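Local coordinates for protein oxidized polyvinyl alcohol hydrolase (Pseudomonas sp. VM15C, PDB 3WWC) that hydrolyses oxidized polyvinyl alcohol in the second step of polyvinyl alcohol degradation, and also the beta-diketone 4,6-nonanedione, at residues Lys243-Val249 / Gln289-Val295; Met250-Gly255 / His294-Thr300; Ser283-Ser287 / Val346-Thr350. The protein carries 1 engineered substitution. All coordinates share one frame; numbering follows the deposited sequence.

Contact 1. Residues Lys243-Val249 / Gln289-Val295; sequences KVGPLIV and QPDVVHV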
loop_
_atom_site.group_PDB
_atom_site.type_symbol
_atom_site.label_atom_id
_atom_site.label_comp_id
_atom_site.label_asym_id
_atom_site.label_seq_id
_atom_site.Cartn_x
_atom_site.Cartn_y
_atom_site.Cartn_z
ATOM N N LYS A 243 16.272 6.060 -8.828
ATOM C CA LYS A 243 16.393 4.604 -8.802
ATOM C C LYS A 243 15.957 4.019 -7.480
ATOM O O LYS A 243 16.299 4.529 -6.393
ATOM C CB LYS A 243 17.816 4.149 -9.075
ATOM C CG LYS A 243 17.838 2.673 -9.454
ATOM C CD LYS A 243 19.174 2.183 -9.947
ATOM C CE LYS A 243 19.016 0.727 -10.373
ATOM N NZ LYS A 243 20.302 0.194 -10.945
ATOM N N VAL A 244 15.147 2.975 -7.557
ATOM C CA VAL A 244 14.707 2.310 -6.332
ATOM C C VAL A 244 15.319 0.934 -6.281
ATOM O O VAL A 244 15.819 0.401 -7.279
ATOM C CB VAL A 244 13.116 2.202 -6.203
ATOM C CG1 VAL A 244 12.522 3.582 -6.181
ATOM C CG2 VAL A 244 12.503 1.350 -7.299
ATOM N N GLY A 245 15.336 0.387 -5.074
ATOM C CA GLY A 245 15.814 -0.958 -4.812
ATOM C C GLY A 245 14.955 -1.994 -5.550
ATOM O O GLY A 245 13.862 -1.677 -6.072
ATOM N N PRO A 246 15.369 -3.253 -5.566
ATOM C CA PRO A 246 14.660 -4.320 -6.266
ATOM C C PRO A 246 13.309 -4.652 -5.653
ATOM O O PRO A 246 13.231 -4.967 -4.454
ATOM C CB PRO A 246 15.613 -5.496 -6.168
ATOM C CG PRO A 246 16.881 -4.914 -5.845
ATOM C CD PRO A 246 16.640 -3.740 -5.002
ATOM N N LEU A 247 12.256 -4.626 -6.474
ATOM C CA LEU A 247 10.901 -4.865 -6.016
ATOM C C LEU A 247 10.065 -5.571 -7.047
ATOM O O LEU A 247 10.406 -5.603 -8.228
ATOM C CB LEU A 247 10.160 -3.514 -5.815
ATOM C CG LEU A 247 10.731 -2.521 -4.799
ATOM C CD1 LEU A 247 10.008 -1.156 -4.993
ATOM C CD2 LEU A 247 10.552 -3.027 -3.361
ATOM N N ILE A 248 8.947 -6.116 -6.573
ATOM C CA ILE A 248 7.871 -6.505 -7.454
ATOM C C ILE A 248 6.651 -5.730 -6.921
ATOM O O ILE A 248 6.359 -5.750 -5.724
ATOM C CB ILE A 248 7.604 -8.008 -7.551
ATOM C CG1 ILE A 248 6.325 -8.215 -8.370
ATOM C CG2 ILE A 248 7.521 -8.679 -6.154
ATOM C CD1 ILE A 248 6.150 -9.676 -8.853
ATOM N N VAL A 249 5.992 -4.978 -7.795
ATOM C CA VAL A 249 4.840 -4.181 -7.382
ATOM C C VAL A 249 3.663 -4.551 -8.234
ATOM O O VAL A 249 3.753 -4.576 -9.480
ATOM C CB VAL A 249 5.123 -2.677 -7.540
ATOM C CG1 VAL A 249 3.918 -1.848 -7.069
ATOM C CG2 VAL A 249 6.394 -2.298 -6.735
ATOM N N GLN A 289 11.278 1.586 -13.785
ATOM C CA GLN A 289 12.417 1.203 -12.939
ATOM C C GLN A 289 13.009 -0.109 -13.380
ATOM O O GLN A 289 12.316 -1.116 -13.505
ATOM C CB GLN A 289 11.928 1.163 -11.488
ATOM C CG GLN A 289 11.691 2.543 -10.968
ATOM C CD GLN A 289 13.010 3.281 -10.800
ATOM O OE1 GLN A 289 13.977 2.730 -10.262
ATOM N NE2 GLN A 289 13.050 4.516 -11.235
ATOM N N PRO A 290 14.329 -0.148 -13.608
ATOM C CA PRO A 290 14.955 -1.366 -14.076
ATOM C C PRO A 290 14.998 -2.550 -13.178
ATOM O O PRO A 290 15.036 -3.668 -13.667
ATOM C CB PRO A 290 16.364 -0.911 -14.488
ATOM C CG PRO A 290 16.634 0.206 -13.550
ATOM C CD PRO A 290 15.308 0.946 -13.476
ATOM N N ASP A 291 14.996 -2.308 -11.870
ATOM C CA ASP A 291 15.031 -3.416 -10.947
ATOM C C ASP A 291 13.687 -3.713 -10.328
ATOM O O ASP A 291 13.599 -4.364 -9.303
ATOM C CB ASP A 291 16.054 -3.159 -9.846
ATOM C CG ASP A 291 17.451 -3.082 -10.383
ATOM O OD1 ASP A 291 17.694 -3.682 -11.469
ATOM O OD2 ASP A 291 18.311 -2.429 -9.734
ATOM N N VAL A 292 12.641 -3.254 -10.975
ATOM C CA VAL A 292 11.269 -3.500 -10.493
ATOM C C VAL A 292 10.451 -4.231 -11.538
ATOM O O VAL A 292 10.470 -3.863 -12.717
ATOM C CB VAL A 292 10.554 -2.156 -10.210
ATOM C CG1 VAL A 292 9.104 -2.404 -9.774
ATOM C CG2 VAL A 292 11.278 -1.395 -9.139
ATOM N N VAL A 293 9.730 -5.276 -11.135
ATOM C CA VAL A 293 8.753 -5.965 -11.980
ATOM C C VAL A 293 7.433 -5.296 -11.589
ATOM O O VAL A 293 7.080 -5.316 -10.419
ATOM C CB VAL A 293 8.663 -7.467 -11.638
ATOM C CG1 VAL A 293 7.454 -8.120 -12.333
ATOM C CG2 VAL A 293 9.945 -8.177 -12.066
ATOM N N HIS A 294 6.733 -4.667 -12.531
ATOM C CA HIS A 294 5.448 -4.089 -12.210
ATOM C C HIS A 294 4.358 -4.885 -12.898
ATOM O O HIS A 294 4.446 -5.160 -14.092
ATOM C CB HIS A 294 5.344 -2.628 -12.677
ATOM C CG HIS A 294 4.042 -2.005 -12.290
ATOM N ND1 HIS A 294 2.914 -2.090 -13.091
ATOM C CD2 HIS A 294 3.628 -1.519 -11.100
ATOM C CE1 HIS A 294 1.865 -1.684 -12.398
ATOM N NE2 HIS A 294 2.264 -1.328 -11.187
ATOM N N VAL A 295 3.336 -5.264 -12.141
ATOM C CA VAL A 295 2.221 -5.986 -12.694
ATOM C C VAL A 295 0.982 -5.055 -12.574
ATOM O O VAL A 295 0.680 -4.573 -11.467
ATOM C CB VAL A 295 1.962 -7.302 -11.938
ATOM C CG1 VAL A 295 0.739 -7.970 -12.554
ATOM C CG2 VAL A 295 3.186 -8.272 -12.001
HETATM O O HOH W 1 19.865 -1.505 -13.105
HETATM O O HOH W 2 14.968 0.084 -10.051
HETATM O O HOH W 3 18.076 -1.280 -7.525
#
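Leu247-Val249 and Val292-Val295 pair as parallel strands, their axes 4.6 Å apart at closest approach and 9° apart in direction. The backbone ladder has four rungs: Leu247 N to Asp291 O, Val293 N to Leu247 O, Val249 N to Val293 O and Val295 N to Val249 O. Before it, a side-chain amide takes over: Val244 N donates to Gln289 OE1 at 3.0 Å, standing 46° above the amide's carbonyl plane. A bend at chi2 (-69°) turns the Gln289 amide to this position, where OE1 also accepts from a water that links Val244 O and Asp291 N. A leucine in place of Gln289 would probably leave Val244 N without its acceptor and that water short of a partner. Among charges, the extended Lys243 brings NZ to 3.5 Å from Asp291 OD2, a long salt bridge. Apolar contacts join Val244 CG2 to Val292 CG2 at 3.5 Å and Ile248 CD1 to Val293 CG1 at 4.0 Å, the latter two side chains lying alongside. Leu247 and Val249 pack on Leu187 of helix 178-189, Val249 and His294 on Phe286 of helix 275-288; Ile248 and Val293 meet Phe333, while the Ile248 backbone bonds to Gly197 of strand 196-200.

Contact 2. Residues Met250-Gly255 / His294-Thr300; sequences MTVWGG and HVACSST
His294 meets Thr251 at the edge of its imidazole: NE2 and Thr251 OG1 are 2.7 Å apart in a hydrogen bond whose proton either could supply, with the hydroxyl oxygen close to the ring plane. Because ND1 is bonded to Gly347 O, the buried ring is gripped at both nitrogens and its rotation is fixed. At Val295 the carbonyl O accepts from Thr251 N, and the side chain lies alongside that of Met250, CB to Met250 CG 4.1 Å, both pointing the same way. Ala296 pairs with Thr251 at a wider spacing, 5.3 Å between CA atoms. Cys297 uses both its N and its O: N donates to Thr251 O at 3.0 Å in a nearly straight bond (172°), and O accepts from Trp253 N. Its SG, opposite the carbonyl carbon at chi1 -79°, sits 3.9 Å from Met250 SD and forms the disulfide with Cys344, tying this strand to edge strand 343-346. Ser298 sets OG at the rim of the Trp253 indole, 3.9 Å from CE3. Ser299 N closes the ladder on Trp253 O at 2.9 Å, and Ser299 O lies so near Gly255 that a side chain there would clash. Thr300 CA makes a bent CA-H...O contact with Gly254 O, 3.4 Å away. The parallel register and 21° twist are those of neighbouring sheet strands; their place, seventh and eighth in the mixed sheet, matches the alpha/beta-hydrolase fold, and the following loops are where this fold usually places the catalytic acid and histidine; His303, lining the butanoic acid pocket soon after Thr300, is consistent with that.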
loop_
_atom_site.group_PDB
_atom_site.type_symbol
_atom_site.label_atom_id
_atom_site.label_comp_id
_atom_site.label_asym_id
_atom_site.label_seq_id
_atom_site.Cartn_x
_atom_site.Cartn_y
_atom_site.Cartn_z
ATOM N N MET A 250 2.548 -4.833 -7.584
ATOM C CA MET A 250 1.300 -5.180 -8.288
ATOM C C MET A 250 0.269 -4.101 -7.947
ATOM O O MET A 250 -0.207 -4.032 -6.814
ATOM C CB MET A 250 0.792 -6.543 -7.824
ATOM C CG MET A 250 -0.451 -6.944 -8.642
ATOM S SD MET A 250 -1.113 -8.585 -8.101
ATOM C CE MET A 250 0.105 -9.651 -8.820
ATOM N N THR A 251 -0.036 -3.264 -8.932
ATOM C CA THR A 251 -1.004 -2.170 -8.741
ATOM C C THR A 251 -2.352 -2.613 -9.257
ATOM O O THR A 251 -2.433 -3.145 -10.372
ATOM C CB THR A 251 -0.573 -0.951 -9.502
ATOM O OG1 THR A 251 0.735 -0.534 -9.050
ATOM C CG2 THR A 251 -1.576 0.192 -9.291
ATOM N N VAL A 252 -3.409 -2.415 -8.482
ATOM C CA VAL A 252 -4.760 -2.868 -8.903
ATOM C C VAL A 252 -5.725 -1.690 -9.023
ATOM O O VAL A 252 -5.816 -0.842 -8.103
ATOM C CB VAL A 252 -5.333 -3.834 -7.864
ATOM C CG1 VAL A 252 -6.712 -4.354 -8.318
ATOM C CG2 VAL A 252 -4.360 -5.018 -7.662
ATOM N N TRP A 253 -6.402 -1.631 -10.173
ATOM C CA TRP A 253 -7.436 -0.618 -10.455
ATOM C C TRP A 253 -8.766 -1.358 -10.492
ATOM O O TRP A 253 -8.869 -2.410 -11.127
ATOM C CB TRP A 253 -7.175 0.026 -11.829
ATOM C CG TRP A 253 -8.231 0.990 -12.240
ATOM C CD1 TRP A 253 -8.593 2.132 -11.564
ATOM C CD2 TRP A 253 -8.996 0.985 -13.459
ATOM N NE1 TRP A 253 -9.516 2.838 -12.295
ATOM C CE2 TRP A 253 -9.780 2.150 -13.462
ATOM C CE3 TRP A 253 -9.088 0.102 -14.552
ATOM C CZ2 TRP A 253 -10.656 2.470 -14.521
ATOM C CZ3 TRP A 253 -9.952 0.430 -15.604
ATOM C CH2 TRP A 253 -10.721 1.601 -15.573
ATOM N N GLY A 254 -9.785 -0.773 -9.848
ATOM C CA GLY A 254 -11.097 -1.397 -9.727
ATOM C C GLY A 254 -12.105 -1.033 -10.801
ATOM O O GLY A 254 -13.316 -1.318 -10.642
ATOM N N GLY A 255 -11.637 -0.443 -11.894
ATOM C CA GLY A 255 -12.535 -0.104 -12.990
ATOM C C GLY A 255 -13.210 1.236 -12.935
ATOM O O GLY A 255 -12.882 2.090 -12.121
ATOM N N HIS A 294 6.733 -4.667 -12.531
ATOM C CA HIS A 294 5.448 -4.089 -12.210
ATOM C C HIS A 294 4.358 -4.885 -12.898
ATOM O O HIS A 294 4.446 -5.160 -14.092
ATOM C CB HIS A 294 5.344 -2.628 -12.677
ATOM C CG HIS A 294 4.042 -2.005 -12.290
ATOM N ND1 HIS A 294 2.914 -2.090 -13.091
ATOM C CD2 HIS A 294 3.628 -1.519 -11.100
ATOM C CE1 HIS A 294 1.865 -1.684 -12.398
ATOM N NE2 HIS A 294 2.264 -1.328 -11.187
ATOM N N VAL A 295 3.336 -5.264 -12.141
ATOM C CA VAL A 295 2.221 -5.986 -12.694
ATOM C C VAL A 295 0.982 -5.055 -12.574
ATOM O O VAL A 295 0.680 -4.573 -11.467
ATOM C CB VAL A 295 1.962 -7.302 -11.938
ATOM C CG1 VAL A 295 0.739 -7.970 -12.554
ATOM C CG2 VAL A 295 3.186 -8.272 -12.001
ATOM N N ALA A 296 0.319 -4.756 -13.708
ATOM C CA ALA A 296 -0.865 -3.919 -13.708
ATOM C C ALA A 296 -2.084 -4.825 -13.780
ATOM O O ALA A 296 -2.245 -5.571 -14.749
ATOM C CB ALA A 296 -0.806 -2.966 -14.926
ATOM N N CYS A 297 -2.937 -4.782 -12.778
ATOM C CA CYS A 297 -4.132 -5.591 -12.716
ATOM C C CYS A 297 -5.391 -4.738 -12.716
ATOM O O CYS A 297 -5.458 -3.762 -11.991
ATOM C CB CYS A 297 -4.186 -6.395 -11.412
ATOM S SG CYS A 297 -3.152 -7.875 -11.397
ATOM N N SER A 298 -6.377 -5.138 -13.531
ATOM C CA SER A 298 -7.649 -4.439 -13.592
ATOM C C SER A 298 -8.785 -5.362 -13.214
ATOM O O SER A 298 -8.792 -6.559 -13.575
ATOM C CB SER A 298 -7.936 -3.939 -15.016
ATOM O OG SER A 298 -6.933 -3.032 -15.442
ATOM N N SER A 299 -9.730 -4.832 -12.455
ATOM C CA SER A 299 -10.935 -5.575 -12.123
ATOM C C SER A 299 -12.144 -4.623 -12.271
ATOM O O SER A 299 -12.015 -3.510 -12.774
ATOM C CB SER A 299 -10.896 -6.199 -10.724
ATOM O OG SER A 299 -12.008 -7.108 -10.585
ATOM N N THR A 300 -13.316 -5.043 -11.797
ATOM C CA THR A 300 -14.504 -4.221 -12.013
ATOM C C THR A 300 -15.307 -4.042 -10.775
ATOM O O THR A 300 -16.503 -3.701 -10.837
ATOM C CB THR A 300 -15.410 -4.916 -13.045
ATOM O OG1 THR A 300 -15.654 -6.260 -12.591
ATOM C CG2 THR A 300 -14.746 -4.964 -14.413
HETATM O O HOH W 4 -15.786 -0.403 -11.373
#

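Contact 3. Residues Ser283-Ser287 / Val346-Thr350; sequences SNFFS and VGPFT
Ser283 accepts a hydrogen bond from the backbone of Phe349: Phe349 N lies 2.9 Å from Ser283 OG, with an N-H...O angle of 165°. With chi1 at 81°, OG sits between its own backbone N and carbonyl carbon, from where it also hydrogen-bonds to Gln280 O, one turn earlier. It lies at the edge of the Phe349 ring, near the ring plane and 3.4 Å from CD2. Asn284 reaches Pro348 almost at a right angle, OD1 to CB 3.5 Å; its amide is held by Gln280 NE2 on the oxygen side and by Pro227 O and Lys229 O on the nitrogen side. The helix carrying these residues, 275-288, is part of the beta-alpha-beta crossover between parallel strands 247-253 and 292-298 of the alpha/beta-hydrolase fold, and the loop after edge strand 343-346 folds against it. Ser287 turns its hydroxyl back to Ser283 O at 2.8 Å, so that carbonyl takes two donors, Ser287 OG and Ser287 N, from opposite faces of its plane. The same OG abuts the Gly347-Pro348 peptide, 3.0 Å from Pro348 N, which has no hydrogen to give.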
loop_
_atom_site.group_PDB
_atom_site.type_symbol
_atom_site.label_atom_id
_atom_site.label_comp_id
_atom_site.label_asym_id
_atom_site.label_seq_id
_atom_site.Cartn_x
_atom_site.Cartn_y
_atom_site.Cartn_z
ATOM N N SER A 283 1.862 2.884 -12.010
ATOM C CA SER A 283 2.354 1.857 -12.932
ATOM C C SER A 283 3.417 2.415 -13.880
ATOM O O SER A 283 4.349 1.710 -14.235
ATOM C CB SER A 283 1.179 1.222 -13.733
ATOM O OG SER A 283 0.801 2.050 -14.845
ATOM N N ASN A 284 3.331 3.693 -14.216
ATOM C CA ASN A 284 4.334 4.250 -15.134
ATOM C C ASN A 284 5.672 4.367 -14.397
ATOM O O ASN A 284 6.737 4.028 -14.936
ATOM C CB ASN A 284 3.901 5.661 -15.586
ATOM C CG ASN A 284 2.654 5.637 -16.459
ATOM O OD1 ASN A 284 2.174 4.574 -16.863
ATOM N ND2 ASN A 284 2.139 6.819 -16.779
ATOM N N PHE A 285 5.633 4.817 -13.148
ATOM C CA PHE A 285 6.880 4.962 -12.425
ATOM C C PHE A 285 7.536 3.636 -12.167
ATOM O O PHE A 285 8.743 3.477 -12.414
ATOM C CB PHE A 285 6.644 5.680 -11.084
ATOM C CG PHE A 285 7.864 5.750 -10.227
ATOM C CD1 PHE A 285 8.773 6.772 -10.400
ATOM C CD2 PHE A 285 8.140 4.734 -9.304
ATOM C CE1 PHE A 285 9.956 6.781 -9.681
ATOM C CE2 PHE A 285 9.325 4.737 -8.577
ATOM C CZ PHE A 285 10.222 5.752 -8.770
ATOM N N PHE A 286 6.761 2.660 -11.676
ATOM C CA PHE A 286 7.390 1.387 -11.329
ATOM C C PHE A 286 7.794 0.575 -12.552
ATOM O O PHE A 286 8.777 -0.131 -12.508
ATOM C CB PHE A 286 6.480 0.572 -10.382
ATOM C CG PHE A 286 6.408 1.161 -9.010
ATOM C CD1 PHE A 286 7.560 1.206 -8.203
ATOM C CD2 PHE A 286 5.191 1.642 -8.495
ATOM C CE1 PHE A 286 7.498 1.724 -6.896
ATOM C CE2 PHE A 286 5.124 2.155 -7.192
ATOM C CZ PHE A 286 6.278 2.197 -6.393
ATOM N N SER A 287 7.059 0.697 -13.644
ATOM C CA SER A 287 7.441 -0.023 -14.825
ATOM C C SER A 287 8.742 0.484 -15.385
ATOM O O SER A 287 9.528 -0.320 -15.886
ATOM C CB SER A 287 6.356 0.100 -15.904
ATOM O OG SER A 287 5.231 -0.592 -15.477
ATOM N N VAL A 346 2.457 -7.644 -17.177
ATOM C CA VAL A 346 3.626 -6.943 -16.715
ATOM C C VAL A 346 3.708 -5.620 -17.482
ATOM O O VAL A 346 3.496 -5.593 -18.704
ATOM C CB VAL A 346 4.864 -7.782 -16.995
ATOM C CG1 VAL A 346 6.134 -7.020 -16.674
ATOM C CG2 VAL A 346 4.796 -9.034 -16.141
ATOM N N GLY A 347 4.030 -4.534 -16.788
ATOM C CA GLY A 347 4.189 -3.255 -17.432
ATOM C C GLY A 347 3.230 -2.239 -16.904
ATOM O O GLY A 347 2.536 -2.474 -15.903
ATOM N N PRO A 348 3.142 -1.103 -17.573
ATOM C CA PRO A 348 2.203 -0.063 -17.136
ATOM C C PRO A 348 0.772 -0.392 -17.553
ATOM O O PRO A 348 0.534 -1.261 -18.399
ATOM C CB PRO A 348 2.702 1.213 -17.832
ATOM C CG PRO A 348 3.434 0.701 -19.041
ATOM C CD PRO A 348 3.988 -0.686 -18.706
ATOM N N PHE A 349 -0.211 0.256 -16.943
ATOM C CA PHE A 349 -1.558 0.053 -17.431
ATOM C C PHE A 349 -1.642 0.531 -18.878
ATOM O O PHE A 349 -0.954 1.493 -19.269
ATOM C CB PHE A 349 -2.552 0.871 -16.602
ATOM C CG PHE A 349 -2.879 0.227 -15.306
ATOM C CD1 PHE A 349 -3.857 -0.751 -15.232
ATOM C CD2 PHE A 349 -2.191 0.572 -14.159
ATOM C CE1 PHE A 349 -4.153 -1.397 -14.026
ATOM C CE2 PHE A 349 -2.471 -0.069 -12.944
ATOM C CZ PHE A 349 -3.446 -1.051 -12.876
ATOM N N THR A 350 -2.468 -0.161 -19.664
ATOM C CA THR A 350 -2.667 0.218 -21.056
ATOM C C THR A 350 -4.121 0.393 -21.374
ATOM O O THR A 350 -4.453 1.016 -22.388
ATOM C CB THR A 350 -2.123 -0.849 -22.066
ATOM O OG1 THR A 350 -2.695 -2.119 -21.757
ATOM C CG2 THR A 350 -0.640 -0.982 -21.954
#

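Contacts 1 and 2 are successive lengths of one parallel strand pair, sharing His294 and Val295, with centres about 16 Å apart. The centre of contact 3 is about 10 Å from the centre of each, and contact 3 meets both at His294: His294 O is 2.8 Å from Gly347 N, a probable hydrogen bond, and His294 CE1 packs 3.3 Å from Ser283 CB. Phe349 extends the join into contact 2, CZ lying 3.4 Å from Thr251 O. Ser283 is assigned to the charge relay by similarity, as is the position of the engineered Ala177, which lines the butanoic acid pocket. The side chain of Trp253 remains about 11 Å from a bound butanoic acid, so contact 2 does not itself touch the ligand.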